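Local coordinates for YciF Bacterial Stress Response Protein (Salmonella enterica subsp. enterica serovar Typhimurium, PDB 4ERU) that is of unknown function but is a ferritin-like helical-bundle protein that probably acts in the bacterial stress response and binds a pair of magnesium ions, at residues Arg36-Ser39 and Leu43-Ala46; Leu51-Gly56 and Leu143-Gln148. All blocks are in the same frame, centred on the assembly; numbering follows the deposited sequence. Where two conformers were deposited one is given.

Contact 1. Residues Arg36-Ser39 and Leu43-Ala46. With MLT (D-malate), chain C.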
loop_
_atom_site.group_PDB
_atom_site.type_symbol
_atom_site.label_atom_id
_atom_site.label_comp_id
_atom_site.label_asym_id
_atom_site.label_seq_id
_atom_site.Cartn_x
_atom_site.Cartn_y
_atom_site.Cartn_z
ATOM N N ARG A 36 16.368 -0.505 -15.492
ATOM C CA ARG A 36 17.032 -1.291 -16.576
ATOM C C ARG A 36 16.114 -2.342 -17.147
ATOM O O ARG A 36 16.185 -2.644 -18.335
ATOM C CB ARG A 36 18.269 -2.031 -16.052
ATOM C CG ARG A 36 19.364 -1.155 -15.604
ATOM C CD ARG A 36 20.655 -1.953 -15.392
ATOM N NE ARG A 36 20.589 -2.999 -14.374
ATOM C CZ ARG A 36 20.805 -2.852 -13.063
ATOM N NH1 ARG A 36 21.089 -1.672 -12.520
ATOM N NH2 ARG A 36 20.730 -3.912 -12.274
ATOM N N ALA A 37 15.252 -2.886 -16.282
ATOM C CA ALA A 37 14.408 -4.035 -16.603
ATOM C C ALA A 37 13.309 -3.712 -17.601
ATOM O O ALA A 37 12.734 -4.609 -18.223
ATOM C CB ALA A 37 13.814 -4.629 -15.335
ATOM N N THR A 38 13.017 -2.436 -17.781
ATOM C CA THR A 38 12.014 -2.081 -18.770
ATOM C C THR A 38 12.626 -1.587 -20.064
ATOM O O THR A 38 13.585 -0.794 -20.050
ATOM C CB THR A 38 10.962 -1.078 -18.244
ATOM O OG1 THR A 38 10.175 -0.629 -19.351
ATOM C CG2 THR A 38 11.598 0.107 -17.553
ATOM N N SER A 39 12.070 -2.054 -21.189
ATOM C CA SER A 39 12.467 -1.571 -22.522
ATOM C C SER A 39 11.734 -0.279 -22.883
ATOM O O SER A 39 12.184 0.451 -23.773
ATOM C CB SER A 39 12.192 -2.634 -23.602
ATOM O OG SER A 39 10.883 -3.161 -23.411
ATOM N N LEU A 43 8.901 4.672 -19.115
ATOM C CA LEU A 43 8.828 4.024 -17.811
ATOM C C LEU A 43 10.228 3.985 -17.193
ATOM O O LEU A 43 10.409 4.176 -15.990
ATOM C CB LEU A 43 8.252 2.610 -17.924
ATOM C CG LEU A 43 8.155 1.760 -16.639
ATOM C CD1 LEU A 43 7.432 2.491 -15.487
ATOM C CD2 LEU A 43 7.505 0.400 -16.911
ATOM N N SER A 44 11.217 3.762 -18.049
ATOM C CA SER A 44 12.603 3.779 -17.635
ATOM C C SER A 44 12.919 5.161 -17.028
ATOM O O SER A 44 13.491 5.251 -15.934
ATOM C CB SER A 44 13.483 3.470 -18.834
ATOM O OG SER A 44 14.761 3.060 -18.412
ATOM N N GLN A 45 12.505 6.230 -17.714
ATOM C CA GLN A 45 12.724 7.574 -17.206
ATOM C C GLN A 45 11.979 7.846 -15.896
ATOM O O GLN A 45 12.484 8.561 -15.056
ATOM C CB GLN A 45 12.350 8.637 -18.240
ATOM C CG GLN A 45 13.417 8.817 -19.348
ATOM C CD GLN A 45 12.874 9.517 -20.615
ATOM O OE1 GLN A 45 11.748 10.041 -20.627
ATOM N NE2 GLN A 45 13.675 9.518 -21.685
ATOM N N ALA A 46 10.781 7.287 -15.743
ATOM C CA ALA A 46 9.982 7.505 -14.544
ATOM C C ALA A 46 10.695 6.860 -13.373
ATOM O O ALA A 46 10.741 7.438 -12.293
ATOM C CB ALA A 46 8.572 6.912 -14.700
HETATM C C1 MLT C . 16.916 -8.462 -16.482
HETATM O O1 MLT C . 16.447 -9.594 -16.240
HETATM O O2 MLT C . 16.421 -7.687 -17.328
HETATM C C2 MLT C . 18.129 -8.014 -15.721
HETATM O O3 MLT C . 18.269 -8.811 -14.539
HETATM C C3 MLT C . 17.971 -6.550 -15.328
HETATM C C4 MLT C . 19.259 -6.051 -14.717
HETATM O O4 MLT C . 19.520 -6.365 -13.536
HETATM O O5 MLT C . 20.012 -5.342 -15.416
#

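Contact 2. Residues Leu51-Gly56 and Leu143-Gln148. With MG (magnesium ion), chain D; MG (magnesium ion), chain E.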
loop_
_atom_site.group_PDB
_atom_site.type_symbol
_atom_site.label_atom_id
_atom_site.label_comp_id
_atom_site.label_asym_id
_atom_site.label_seq_id
_atom_site.Cartn_x
_atom_site.Cartn_y
_atom_site.Cartn_z
ATOM N N LEU A 51 13.845 7.645 -8.413
ATOM C CA LEU A 51 15.046 7.512 -7.609
ATOM C C LEU A 51 15.532 8.883 -7.070
ATOM O O LEU A 51 15.805 9.029 -5.882
ATOM C CB LEU A 51 16.140 6.796 -8.405
ATOM C CG LEU A 51 17.531 6.754 -7.770
ATOM C CD1 LEU A 51 17.609 6.124 -6.388
ATOM C CD2 LEU A 51 18.469 6.016 -8.751
ATOM N N GLU A 52 15.726 9.844 -7.965
ATOM C CA GLU A 52 16.250 11.146 -7.568
ATOM C C GLU A 52 15.306 11.802 -6.546
ATOM O O GLU A 52 15.758 12.391 -5.583
ATOM C CB GLU A 52 16.477 12.037 -8.798
ATOM C CG GLU A 52 15.370 13.053 -9.128
ATOM C CD GLU A 52 15.709 13.901 -10.356
ATOM O OE1 GLU A 52 15.742 13.347 -11.491
ATOM O OE2 GLU A 52 15.958 15.119 -10.170
ATOM N N GLU A 53 13.993 11.643 -6.765
ATOM C CA GLU A 53 12.932 12.153 -5.881
ATOM C C GLU A 53 13.005 11.510 -4.485
ATOM O O GLU A 53 12.894 12.195 -3.470
ATOM C CB GLU A 53 11.528 11.951 -6.513
ATOM C CG GLU A 53 10.347 11.849 -5.488
ATOM C CD GLU A 53 8.941 11.908 -6.117
ATOM O OE1 GLU A 53 8.676 12.848 -6.912
ATOM O OE2 GLU A 53 8.092 11.022 -5.802
ATOM N N THR A 54 13.182 10.193 -4.455
ATOM C CA THR A 54 13.327 9.422 -3.204
ATOM C C THR A 54 14.565 9.858 -2.442
ATOM O O THR A 54 14.522 9.958 -1.225
ATOM C CB THR A 54 13.380 7.874 -3.455
ATOM O OG1 THR A 54 12.206 7.488 -4.171
ATOM C CG2 THR A 54 13.465 7.080 -2.109
ATOM N N GLN A 55 15.646 10.151 -3.164
ATOM C CA GLN A 55 16.845 10.702 -2.549
ATOM C C GLN A 55 16.500 11.967 -1.749
ATOM O O GLN A 55 16.881 12.079 -0.589
ATOM C CB GLN A 55 17.898 11.013 -3.611
ATOM C CG GLN A 55 18.517 9.763 -4.344
ATOM C CD GLN A 55 19.466 8.975 -3.437
ATOM O OE1 GLN A 55 19.034 8.372 -2.465
ATOM N NE2 GLN A 55 20.751 8.980 -3.756
ATOM N N GLY A 56 15.780 12.913 -2.370
ATOM C CA GLY A 56 15.369 14.137 -1.698
ATOM C C GLY A 56 14.431 13.863 -0.523
ATOM O O GLY A 56 14.448 14.584 0.481
ATOM N N LEU A 143 4.455 13.603 0.884
ATOM C CA LEU A 143 3.180 12.963 0.643
ATOM C C LEU A 143 2.587 13.394 -0.707
ATOM O O LEU A 143 2.128 12.554 -1.518
ATOM C CB LEU A 143 2.215 13.303 1.776
ATOM C CG LEU A 143 0.783 12.767 1.680
ATOM C CD1 LEU A 143 0.760 11.239 1.578
ATOM C CD2 LEU A 143 -0.022 13.235 2.895
ATOM N N ASP A 144 2.619 14.704 -0.940
ATOM C CA ASP A 144 2.190 15.277 -2.199
ATOM C C ASP A 144 2.963 14.686 -3.372
ATOM O O ASP A 144 2.349 14.226 -4.339
ATOM C CB ASP A 144 2.327 16.811 -2.164
ATOM C CG ASP A 144 1.975 17.444 -3.494
ATOM O OD1 ASP A 144 0.765 17.651 -3.752
ATOM O OD2 ASP A 144 2.904 17.706 -4.299
ATOM N N GLU A 145 4.301 14.690 -3.297
ATOM C CA GLU A 145 5.124 14.009 -4.318
ATOM C C GLU A 145 4.752 12.522 -4.526
ATOM O O GLU A 145 4.718 12.035 -5.654
ATOM C CB GLU A 145 6.613 14.084 -3.971
ATOM C CG GLU A 145 7.229 15.451 -4.239
ATOM C CD GLU A 145 8.601 15.591 -3.600
ATOM O OE1 GLU A 145 9.127 14.600 -3.023
ATOM O OE2 GLU A 145 9.156 16.704 -3.675
ATOM N N GLU A 146 4.483 11.805 -3.442
ATOM C CA GLU A 146 4.193 10.379 -3.566
ATOM C C GLU A 146 2.874 10.207 -4.341
ATOM O O GLU A 146 2.754 9.349 -5.220
ATOM C CB GLU A 146 4.157 9.741 -2.166
ATOM C CG GLU A 146 4.908 8.417 -2.022
ATOM C CD GLU A 146 6.402 8.552 -2.054
ATOM O OE1 GLU A 146 7.009 8.480 -3.157
ATOM O OE2 GLU A 146 6.991 8.672 -0.968
ATOM N N LYS A 147 1.895 11.059 -4.058
ATOM C CA LYS A 147 0.621 10.989 -4.775
ATOM C C LYS A 147 0.779 11.309 -6.263
ATOM O O LYS A 147 0.189 10.625 -7.098
ATOM C CB LYS A 147 -0.439 11.879 -4.128
ATOM C CG LYS A 147 -0.838 11.389 -2.730
ATOM C CD LYS A 147 -1.772 12.397 -2.020
ATOM C CE LYS A 147 -2.387 11.746 -0.793
ATOM N NZ LYS A 147 -3.147 12.675 0.134
ATOM N N GLN A 148 1.586 12.325 -6.584
ATOM C CA GLN A 148 1.952 12.639 -7.984
ATOM C C GLN A 148 2.684 11.515 -8.690
ATOM O O GLN A 148 2.488 11.299 -9.882
ATOM C CB GLN A 148 2.811 13.915 -8.058
ATOM C CG GLN A 148 2.047 15.143 -7.549
ATOM C CD GLN A 148 0.731 15.337 -8.317
ATOM O OE1 GLN A 148 -0.365 15.330 -7.732
ATOM N NE2 GLN A 148 0.832 15.473 -9.633
HETATM MG MG MG D . 7.985 6.244 -3.445
HETATM MG MG MG E . 9.286 8.093 -1.024
HETATM O O HOH W 1 11.837 14.763 -3.427
HETATM O O HOH W 2 6.192 13.438 -7.602
HETATM O O HOH W 3 9.744 7.138 -2.900
#

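Contact 1. Residues Arg36-Ser39 and Leu43-Ala46
The guanidinium of Arg36 meets the bound D-malate at its edge, not over a face: both oxygens of one malate carboxylate approach close to the plane of the group, along the side carrying NE and NH2. Arg36 NE donates to malate O5 over 2.6 Å, nearly straight at 172°. Beside it, Arg36 NH2 reaches malate O4 at 3.0 Å, with an N-H...O angle of 162°. Two N-H groups matched to two oxygens make a bidentate, side-on pair of hydrogen bonds that restrains the rotation of the carboxylate as well as its position. A bend about chi3 in the arginine chain turns this edge toward the ligand.

Behind Arg36, Thr38 closes the turn of the alpha-alpha hairpin formed by helices 9-37 and 41-66. Its methyl, CG2 of Thr38, comes within 3.7 Å of Ser44 N. The same methyl packs on Ser44 CB at 4.1 Å. From the other branch, Thr38 OG1 passes within 3.8 Å of Leu43 CD2, a van der Waals contact only. A chi1 of 170° sets OG1 beside the carbonyl carbon, where it is hydrogen-bonded to Asp102 OD1 and to Asn40 N, the latter closing an ST turn. Ser44 OG is hydrogen-bonded to Ala35 O.

Threonine suits this turn because one branch packs while the other satisfies polar groups. The branched side chain of Leu43 lies against Thr38 and also touches Ile106 and Leu156; serine is small enough to lie against the turn while bonding to the end of the preceding helix. Chemically the contact has two characters: apolar packing and local bonds join the helices, while the exposed Arg36 lines the malate pocket with Lys33, Ile92 and Arg101; the three basic residues probably favour the dicarboxylate.

Contact 2. Residues Leu51-Gly56 and Leu143-Gln148
A two-metal site inside a ferritin-like helical bundle defines this contact, and Glu146 is its bridging carboxylate. Glu146 OE1 binds the chain D magnesium ion at 2.5 Å. Its OE2 takes the chain E ion at 2.4 Å, so one side chain spans both metals. A bend at chi2 (72°) brings the carboxylate of Glu146 round toward the ions. Water 3 bridges the same two ions and donates to Thr54 OG1 at 2.8 Å, which ties helix 41-66 to the site through the second shell. His50, Glu113 and Glu116 also bind the chain D ion, while Glu24 and Gln57 bind the chain E ion.

Alongside the metals, Glu53 and Glu145 reach out from their helices and lie beside one another, head to tail, their carboxylate planes only 19° apart. Glu53 was modelled in two conformers; in the one described, its OE1 lies 3.8 Å from Glu145 CB. Like charges come fairly close, with Glu53 OE1 and Glu145 OE1 separated by 4.3 Å, and water and outside partners probably ease this. Water 1 donates to Glu145 OE1 at 2.7 Å and also to Glu53 O; water 2 links Glu53 OE1 to Glu145 O. Glu53 OE2 bonds to Thr149, and Glu145 pairs its OE2 with Arg60 in a salt bridge while its OE1, bonded to Gln57 NE2, probably helps hold that metal ligand. Glutamate suits these places: its length lets it span the gap between helices, and its two oxygens can serve separate partners.

Helices 41-66 and 133-159 run roughly antiparallel here, bridged by two waters and the metal site beside the contact of Glu53 with Glu145. Helix 9-37 covers Thr54 through Glu24 and Thr28, and helix 99-130 lays Ile117 and Tyr120 against Glu146, completing the four-helix surround.

From the N terminus, helix 9-37 runs to the Arg36-Ser39 segment, where the chain turns; contact 1 closes this short loop by bringing the start of helix 41-66 against the turn. The chain then continues along helix 41-66 to Leu51-Gly56, passes through helices 79-93 and 99-130, and returns on helix 133-159, where contact 2 closes a much longer loop of 86 intervening residues. The loops lie in series, neither nested nor crossing. Their centres are about 17 Å apart, with helix 41-66 common to both. Contact 1 ties neighbouring helices at one end of the bundle; contact 2 joins sequence-distant helices near its middle.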